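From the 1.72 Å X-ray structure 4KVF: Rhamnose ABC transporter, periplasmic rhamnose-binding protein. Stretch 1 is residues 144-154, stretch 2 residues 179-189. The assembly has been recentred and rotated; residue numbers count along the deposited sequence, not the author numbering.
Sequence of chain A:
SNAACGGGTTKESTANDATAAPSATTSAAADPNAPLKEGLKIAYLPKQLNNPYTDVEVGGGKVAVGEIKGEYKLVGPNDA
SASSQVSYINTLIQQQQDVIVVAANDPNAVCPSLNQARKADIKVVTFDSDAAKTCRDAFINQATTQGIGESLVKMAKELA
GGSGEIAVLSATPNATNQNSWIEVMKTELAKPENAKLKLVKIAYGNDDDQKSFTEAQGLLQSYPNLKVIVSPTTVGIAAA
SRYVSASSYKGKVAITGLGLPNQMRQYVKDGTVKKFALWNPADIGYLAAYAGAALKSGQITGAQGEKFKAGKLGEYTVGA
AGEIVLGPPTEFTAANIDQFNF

Stretch 1 144-154: TTQGIGESLVK
Stretch 2 (179-189) NSWIEVMKTEL

Two α-helices, residues 145-154 and 179-189, pack with their axes 7.9 Å apart at closest approach and their N-to-C directions at 58°, a signed crossing angle of -58°. Backbone torsions of the helical residues cluster near -63/-42, with psi shallower at Thr145 and Asn179 (-33°) and at Leu189 (-25°); from Ile148 to Lys154 and from Glu183 to Leu189 each amide donates to the carbonyl four residues earlier, as in Met185 N to Trp181 O at 2.9 Å. Thr144 (-76/162, chi1 p) caps the first helix: its OG1 accepts from Gly147 N at 2.8 Å. The register is set where Gly149 CA and Met185 CA lie 4.8 Å apart.

Along the second helix, Asn179 (m) stands out of reach. Ser180 (m) points toward the partner, its CB 4.0 Å from CG2 of Thr145 (p). Trp181 (chi1 m, chi2 -33°) leaves its backbone sideways, but its indole end comes nearer, and the first stretch covers 90 Å² of the residue, the largest such area in the contact. Ile148 (m, t) suits this flat surface: its CG2 lies over one face, 3.6 Å from the centroid of the five-membered ring formed by Trp181 CG, CD1, NE1, CE2 and CD2 and 9° off the ring normal, a CH-pi contact, while Ile148 CD1 comes within 3.5 Å of Trp181 CE2. Ile182 (m, t) points away, and Glu183 (t, p) is out of reach.

Val184 (t) is the knob, seated among Thr145, Gln146, Gly149 and Glu150. Its CG1 is 3.6 Å from Gly149 CA, and an ideal CB on Gly149 would lie 2.2 Å from that same Val184 CG1, a clash; the bare glycine makes room for the compact, branched valine.

Met185, a selenomethionine (m, t, p), leaves sideways with a long, flexible apolar chain. Its SE lies 4.1 Å from CD1 of Leu152 (m, t), and its CB 3.9 Å from CG2 of Val153 (t). Lys186 (m, t, t, t) points away, as befits an exposed charge.

Thr187 (p) turns its OG1 back to donate to Val184 O at 2.7 Å. A water donates both to Thr187 OG1 (2.7 Å) and to Gln146 OE1 (2.6 Å), bridging the helices.

Glu188 (m, m, chi3 -63°) points toward the partner, its CB 3.9 Å from Val153 CG2. Gln146 (t, p, chi3 34°) donates from NE2 to Glu188 OE2 at 3.3 Å, a weak bond at 127°, and more squarely from NE2 to Glu150 OE1 at 2.7 Å. The amide thus serves two acids whose atoms Glu150 OE1 and Glu188 OE2 lie 3.8 Å apart; Glu150 is m, t. Finally, Leu189 (m, t) brings CD2 to 4.1 Å from Val153 CG1, extending the apolar contact.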

# COMPACT_ATOMS: atom_id res chain seq x y z
N THR A 144 6.12 -4.06 2.28
CA THR A 144 6.28 -5.47 1.97
C THR A 144 5.25 -6.30 2.72
O THR A 144 4.67 -5.85 3.71
CB THR A 144 7.68 -6.00 2.33
OG1 THR A 144 7.91 -5.82 3.73
CG2 THR A 144 8.76 -5.27 1.53
N THR A 145 5.04 -7.53 2.28
CA THR A 145 4.13 -8.39 3.01
C THR A 145 4.72 -8.71 4.38
O THR A 145 3.98 -8.85 5.36
CB THR A 145 3.78 -9.67 2.25
OG1 THR A 145 4.98 -10.40 1.99
CG2 THR A 145 3.09 -9.35 0.95
N GLN A 146 6.04 -8.82 4.46
CA GLN A 146 6.72 -9.02 5.73
C GLN A 146 6.44 -7.83 6.64
O GLN A 146 6.11 -7.99 7.82
CB GLN A 146 8.23 -9.17 5.53
CG GLN A 146 9.01 -9.44 6.81
CD GLN A 146 8.59 -10.73 7.48
OE1 GLN A 146 8.23 -11.71 6.82
NE2 GLN A 146 8.63 -10.74 8.81
N GLY A 147 6.59 -6.63 6.08
CA GLY A 147 6.38 -5.41 6.85
C GLY A 147 4.97 -5.35 7.40
O GLY A 147 4.74 -5.01 8.56
N ILE A 148 4.01 -5.70 6.55
CA ILE A 148 2.60 -5.60 6.93
C ILE A 148 2.30 -6.64 8.01
O ILE A 148 1.73 -6.33 9.05
CB ILE A 148 1.69 -5.77 5.69
CG1 ILE A 148 1.81 -4.52 4.81
CG2 ILE A 148 0.23 -5.92 6.10
CD1 ILE A 148 1.20 -4.68 3.43
N GLY A 149 2.72 -7.88 7.78
CA GLY A 149 2.47 -8.95 8.74
C GLY A 149 3.11 -8.73 10.10
O GLY A 149 2.51 -9.02 11.15
N GLU A 150 4.34 -8.20 10.09
CA GLU A 150 5.03 -7.87 11.34
C GLU A 150 4.28 -6.80 12.10
O GLU A 150 4.10 -6.90 13.32
CB GLU A 150 6.46 -7.38 11.07
CG GLU A 150 7.46 -8.48 10.87
CD GLU A 150 8.81 -7.95 10.44
OE1 GLU A 150 9.75 -8.76 10.28
OE2 GLU A 150 8.93 -6.72 10.26
N SER A 151 3.84 -5.77 11.37
CA SER A 151 3.14 -4.66 11.99
C SER A 151 1.83 -5.12 12.62
O SER A 151 1.49 -4.71 13.73
CB SER A 151 2.86 -3.57 10.95
OG SER A 151 2.02 -2.58 11.51
N LEU A 152 1.11 -5.98 11.92
CA LEU A 152 -0.16 -6.49 12.44
C LEU A 152 0.07 -7.26 13.74
O LEU A 152 -0.64 -7.05 14.73
CB LEU A 152 -0.87 -7.36 11.39
CG LEU A 152 -1.36 -6.59 10.15
CD1 LEU A 152 -1.81 -7.54 9.05
CD2 LEU A 152 -2.50 -5.64 10.51
N VAL A 153 1.08 -8.12 13.77
CA VAL A 153 1.35 -8.88 14.99
C VAL A 153 1.86 -7.98 16.11
O VAL A 153 1.46 -8.13 17.26
CB VAL A 153 2.28 -10.07 14.74
CG1 VAL A 153 2.64 -10.75 16.07
CG2 VAL A 153 1.59 -11.07 13.83
N LYS A 154 2.73 -7.03 15.76
CA LYS A 154 3.27 -6.09 16.75
C LYS A 154 2.15 -5.28 17.40
O LYS A 154 2.12 -5.14 18.62
CB LYS A 154 4.29 -5.15 16.11
CG LYS A 154 4.88 -4.13 17.07
CD LYS A 154 5.84 -3.18 16.36
CE LYS A 154 6.67 -2.36 17.37
N ASN A 179 -4.21 -13.27 2.25
CA ASN A 179 -3.64 -14.58 2.54
C ASN A 179 -2.14 -14.51 2.73
O ASN A 179 -1.58 -15.24 3.55
CB ASN A 179 -4.03 -15.62 1.48
CG ASN A 179 -5.48 -16.04 1.60
OD1 ASN A 179 -6.11 -15.80 2.64
ND2 ASN A 179 -6.02 -16.66 0.56
N SER A 180 -1.50 -13.60 1.99
CA SER A 180 -0.06 -13.39 2.15
C SER A 180 0.22 -12.81 3.53
O SER A 180 1.08 -13.30 4.26
CB SER A 180 0.48 -12.41 1.10
OG SER A 180 0.56 -13.02 -0.17
N TRP A 181 -0.53 -11.77 3.88
CA TRP A 181 -0.32 -11.10 5.16
C TRP A 181 -0.57 -12.05 6.33
O TRP A 181 0.16 -12.02 7.33
CB TRP A 181 -1.19 -9.85 5.27
CG TRP A 181 -0.90 -8.85 4.19
CD1 TRP A 181 0.32 -8.60 3.62
CD2 TRP A 181 -1.83 -7.97 3.55
NE1 TRP A 181 0.20 -7.62 2.66
CE2 TRP A 181 -1.12 -7.21 2.60
CE3 TRP A 181 -3.21 -7.75 3.69
CZ2 TRP A 181 -1.72 -6.25 1.80
CZ3 TRP A 181 -3.81 -6.80 2.90
CH2 TRP A 181 -3.06 -6.06 1.97
N ILE A 182 -1.59 -12.89 6.20
CA ILE A 182 -1.90 -13.85 7.26
C ILE A 182 -0.77 -14.86 7.41
O ILE A 182 -0.39 -15.23 8.52
CB ILE A 182 -3.26 -14.54 6.98
CG1 ILE A 182 -4.40 -13.52 7.19
CG2 ILE A 182 -3.45 -15.77 7.86
CD1 ILE A 182 -5.75 -13.99 6.62
N GLU A 183 -0.21 -15.30 6.28
CA GLU A 183 0.90 -16.25 6.36
C GLU A 183 2.08 -15.62 7.09
O GLU A 183 2.72 -16.27 7.91
CB GLU A 183 1.31 -16.75 4.97
CG GLU A 183 2.46 -17.77 5.01
CD GLU A 183 2.08 -19.08 5.70
OE1 GLU A 183 0.90 -19.48 5.63
OE2 GLU A 183 2.98 -19.72 6.30
N VAL A 184 2.36 -14.35 6.82
CA VAL A 184 3.43 -13.67 7.55
C VAL A 184 3.09 -13.58 9.05
O VAL A 184 3.94 -13.85 9.90
CB VAL A 184 3.73 -12.27 6.98
CG1 VAL A 184 4.76 -11.56 7.86
CG2 VAL A 184 4.25 -12.42 5.55
N MSE A 185 1.84 -13.24 9.36
CA MSE A 185 1.39 -13.22 10.75
C MSE A 185 1.67 -14.54 11.46
O MSE A 185 2.15 -14.57 12.60
CB MSE A 185 -0.10 -12.91 10.84
CG MSE A 185 -0.47 -11.49 10.48
SE MSE A 185 -2.37 -11.19 10.81
CE MSE A 185 -2.34 -11.33 12.74
N LYS A 186 1.35 -15.65 10.79
CA LYS A 186 1.61 -16.97 11.36
C LYS A 186 3.10 -17.21 11.59
O LYS A 186 3.50 -17.77 12.62
CB LYS A 186 1.04 -18.07 10.46
CG LYS A 186 -0.48 -18.12 10.41
CD LYS A 186 -0.95 -19.19 9.43
CE LYS A 186 -2.46 -19.25 9.34
NZ LYS A 186 -2.89 -20.23 8.30
N THR A 187 3.93 -16.79 10.64
CA THR A 187 5.37 -17.00 10.80
C THR A 187 5.87 -16.19 11.99
O THR A 187 6.69 -16.67 12.78
CB THR A 187 6.16 -16.66 9.52
OG1 THR A 187 6.15 -15.24 9.33
CG2 THR A 187 5.52 -17.35 8.32
N GLU A 188 5.34 -14.97 12.12
CA GLU A 188 5.66 -14.11 13.26
C GLU A 188 5.20 -14.70 14.59
O GLU A 188 5.96 -14.71 15.57
CB GLU A 188 5.07 -12.72 13.07
CG GLU A 188 5.81 -11.85 12.08
CD GLU A 188 7.19 -11.47 12.57
OE1 GLU A 188 7.29 -10.78 13.61
OE2 GLU A 188 8.18 -11.86 11.92
N LEU A 189 3.97 -15.19 14.63
CA LEU A 189 3.42 -15.80 15.83
C LEU A 189 4.19 -17.03 16.29
O LEU A 189 4.18 -17.37 17.47
CB LEU A 189 1.94 -16.15 15.59
CG LEU A 189 1.02 -14.93 15.59
CD1 LEU A 189 -0.34 -15.29 15.03
CD2 LEU A 189 0.89 -14.38 17.01
O HOH W 1 7.78 -14.14 7.53